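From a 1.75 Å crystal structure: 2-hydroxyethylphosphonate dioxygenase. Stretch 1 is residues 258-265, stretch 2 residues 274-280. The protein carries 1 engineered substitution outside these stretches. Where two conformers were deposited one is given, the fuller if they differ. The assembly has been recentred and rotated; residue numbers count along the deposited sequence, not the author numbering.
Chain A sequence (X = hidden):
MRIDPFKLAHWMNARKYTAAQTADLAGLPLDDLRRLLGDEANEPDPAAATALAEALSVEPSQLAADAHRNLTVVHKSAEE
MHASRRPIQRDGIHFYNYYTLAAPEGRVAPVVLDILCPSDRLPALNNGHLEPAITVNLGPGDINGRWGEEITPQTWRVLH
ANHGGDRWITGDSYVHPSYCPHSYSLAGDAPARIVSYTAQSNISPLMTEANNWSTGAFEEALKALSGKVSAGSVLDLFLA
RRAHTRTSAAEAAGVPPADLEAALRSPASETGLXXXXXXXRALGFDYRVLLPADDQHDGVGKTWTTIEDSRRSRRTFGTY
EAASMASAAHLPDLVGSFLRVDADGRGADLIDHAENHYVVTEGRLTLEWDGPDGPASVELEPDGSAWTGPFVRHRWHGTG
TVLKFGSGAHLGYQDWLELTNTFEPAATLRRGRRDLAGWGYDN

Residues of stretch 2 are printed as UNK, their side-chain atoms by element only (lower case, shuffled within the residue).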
# COMPACT_ATOMS: atom_id res chain seq x y z
N ALA A 258 25.83 9.12 30.51
CA ALA A 258 26.62 9.43 29.33
C ALA A 258 26.51 8.42 28.18
O ALA A 258 26.71 8.79 27.02
CB ALA A 258 28.10 9.56 29.74
N ASP A 259 26.27 7.17 28.50
CA ASP A 259 26.08 6.15 27.48
C ASP A 259 24.68 6.35 26.79
O ASP A 259 24.56 6.18 25.58
CB ASP A 259 26.21 4.72 28.07
CG ASP A 259 27.66 4.35 28.58
OD1 ASP A 259 28.61 5.14 28.48
OD2 ASP A 259 27.82 3.24 29.09
N LEU A 260 23.65 6.75 27.54
CA LEU A 260 22.35 7.10 26.88
C LEU A 260 22.48 8.25 25.93
O LEU A 260 22.05 8.14 24.81
CB LEU A 260 21.26 7.33 27.93
CG LEU A 260 19.88 7.65 27.39
CD1 LEU A 260 19.38 6.55 26.45
CD2 LEU A 260 18.93 7.82 28.55
N GLU A 261 23.13 9.35 26.34
CA GLU A 261 23.37 10.48 25.43
C GLU A 261 24.18 10.09 24.20
O GLU A 261 23.88 10.50 23.07
CB GLU A 261 24.05 11.64 26.17
CG GLU A 261 23.24 12.19 27.36
CD GLU A 261 21.86 12.71 26.96
OE1 GLU A 261 21.78 13.59 26.07
OE2 GLU A 261 20.85 12.23 27.55
N ALA A 262 25.19 9.26 24.39
CA ALA A 262 26.04 8.83 23.26
C ALA A 262 25.21 8.00 22.29
O ALA A 262 25.33 8.16 21.08
CB ALA A 262 27.20 8.01 23.76
N ALA A 263 24.35 7.13 22.85
CA ALA A 263 23.44 6.31 22.01
C ALA A 263 22.44 7.09 21.19
O ALA A 263 22.18 6.71 20.02
CB ALA A 263 22.72 5.31 22.90
N LEU A 264 21.94 8.20 21.74
CA LEU A 264 20.99 9.04 21.03
C LEU A 264 21.69 9.82 19.92
O LEU A 264 21.06 10.10 18.95
CB LEU A 264 20.18 9.96 22.00
CG LEU A 264 19.42 9.18 23.07
CD1 LEU A 264 18.99 10.11 24.21
CD2 LEU A 264 18.22 8.48 22.42
N ARG A 265 23.00 10.06 20.03
CA ARG A 265 23.76 10.70 18.94
C ARG A 265 24.01 9.74 17.75
O ARG A 265 24.06 10.17 16.61
CB ARG A 265 25.11 11.24 19.45
CG ARG A 265 25.03 12.38 20.48
CD ARG A 265 26.40 13.05 20.75
NE ARG A 265 27.27 12.25 21.63
CZ ARG A 265 27.25 12.29 22.96
NH1 ARG A 265 26.37 13.05 23.58
NH2 ARG A 265 28.07 11.53 23.69
N UNK A 274 22.91 -1.33 21.41
CA UNK A 274 22.86 -2.09 22.67
C UNK A 274 22.26 -1.33 23.86
O UNK A 274 21.49 -1.93 24.64
o UNK A 274 25.04 -1.47 23.45
c UNK A 274 24.23 -2.60 23.11
c UNK A 274 24.84 -3.39 21.96
N UNK A 275 22.56 -0.03 23.95
CA UNK A 275 22.00 0.85 24.99
C UNK A 275 20.46 0.95 24.79
O UNK A 275 19.70 0.81 25.73
c UNK A 275 24.06 2.27 25.44
c UNK A 275 22.60 2.27 24.95
c UNK A 275 21.82 3.26 25.78
N UNK A 276 20.03 1.24 23.56
CA UNK A 276 18.59 1.41 23.31
C UNK A 276 17.80 0.14 23.53
O UNK A 276 16.68 0.19 24.03
c UNK A 276 18.81 3.87 20.39
c UNK A 276 18.40 4.45 22.77
c UNK A 276 18.98 3.39 21.81
c UNK A 276 18.35 2.01 21.95
N UNK A 277 18.41 -0.99 23.21
CA UNK A 277 17.78 -2.26 23.41
C UNK A 277 17.64 -2.57 24.89
O UNK A 277 16.62 -3.08 25.31
c UNK A 277 18.53 -3.39 22.74
n UNK A 277 17.20 -6.64 21.35
c UNK A 277 17.70 -4.67 22.73
n UNK A 277 18.80 -8.03 20.36
c UNK A 277 18.11 -5.54 21.55
n UNK A 277 16.63 -8.75 20.68
c UNK A 277 17.54 -7.80 20.79
N UNK A 278 18.67 -2.26 25.66
CA UNK A 278 18.68 -2.49 27.09
C UNK A 278 17.61 -1.59 27.76
O UNK A 278 16.84 -2.05 28.63
c UNK A 278 19.94 -2.24 29.14
c UNK A 278 20.02 -2.13 27.66
o UNK A 278 21.01 -3.03 27.13
N UNK A 279 17.54 -0.34 27.31
CA UNK A 279 16.47 0.54 27.77
C UNK A 279 15.07 0.05 27.41
O UNK A 279 14.15 0.04 28.25
c UNK A 279 16.85 3.06 28.18
c UNK A 279 16.63 1.94 27.19
c UNK A 279 18.31 3.06 28.62
c UNK A 279 16.53 4.37 27.51
N UNK A 280 14.91 -0.41 26.16
CA UNK A 280 13.60 -0.94 25.75
C UNK A 280 13.15 -2.13 26.54
O UNK A 280 11.95 -2.29 26.84

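Position 274 has three side-chain atoms, two carbons and one oxygen. CB carries both the oxygen and the second carbon, so the chain forks at once. It touches nothing on stretch 1, and its CA-to-CB bond points sideways. This is Thr 274, with chi1 near p. Its OG1 is hydrogen-bonded elsewhere in the structure.

Position 275 has three carbons and no heteroatom. CB carries the other two, a fork with one methyl on each arm. The CA-to-CB bond points toward stretch 1, and one methyl lies 3.6 Å from CB of Ala 263. The residue is Val 275, in the t rotamer. CG1 makes that contact and also lies 4.0 Å from CA of Leu 260. CG2 is 3.9 Å from the backbone O of Asp 259.

Position 276 has four carbons, forked at the second. The CA-to-CB bond points sideways, but the end of the chain comes nearer to stretch 1. There it meets Leu 260, Ala 263 and Leu 264. Four carbons with this fork make Leu 276, chi1 m and chi2 t. Its CD2 is 4.0 Å from CD2 of Leu 264, and its CG is 4.3 Å from CB of Ala 263.

Position 277 has a run of three carbons, then a nitrogen, then a carbon carrying two more nitrogens. That last group is a guanidinium. The chain is exposed and out of reach of stretch 1. It is Arg 277, deposited in two conformers, and it touches a crystal neighbour.

Position 278 has two carbons and one oxygen, again forked at CB. It is out of reach of stretch 1. This is Thr 278, chi1 m. Its OG1 donates a hydrogen bond to O of Thr 274, 2.8 Å away, one turn back along the same helix.

Position 279 has four carbons, forked at the second. CA-to-CB points toward stretch 1, and one terminal methyl reaches Leu 260. It is Leu 279, with chi1 between wells at -117°. Its CD2 lies 3.7 Å from CD1 of Leu 260.

Position 280 has no side-chain atoms. It is Gly 280, buried, and out of reach of stretch 1.

The contact joins two helices whose directions differ by 115°. No hydrogen bond links them; the contact is mainly apolar packing. The small side chain of Ala 263 accompanies a close backbone approach, with its CA 6.4 Å from CA of Val 275. Around this point Leu 260 meets Val 275, Leu 276 and Leu 279, while Leu 264 packs on Leu 276.

Stretch 2 (274-280) TVLRTLG
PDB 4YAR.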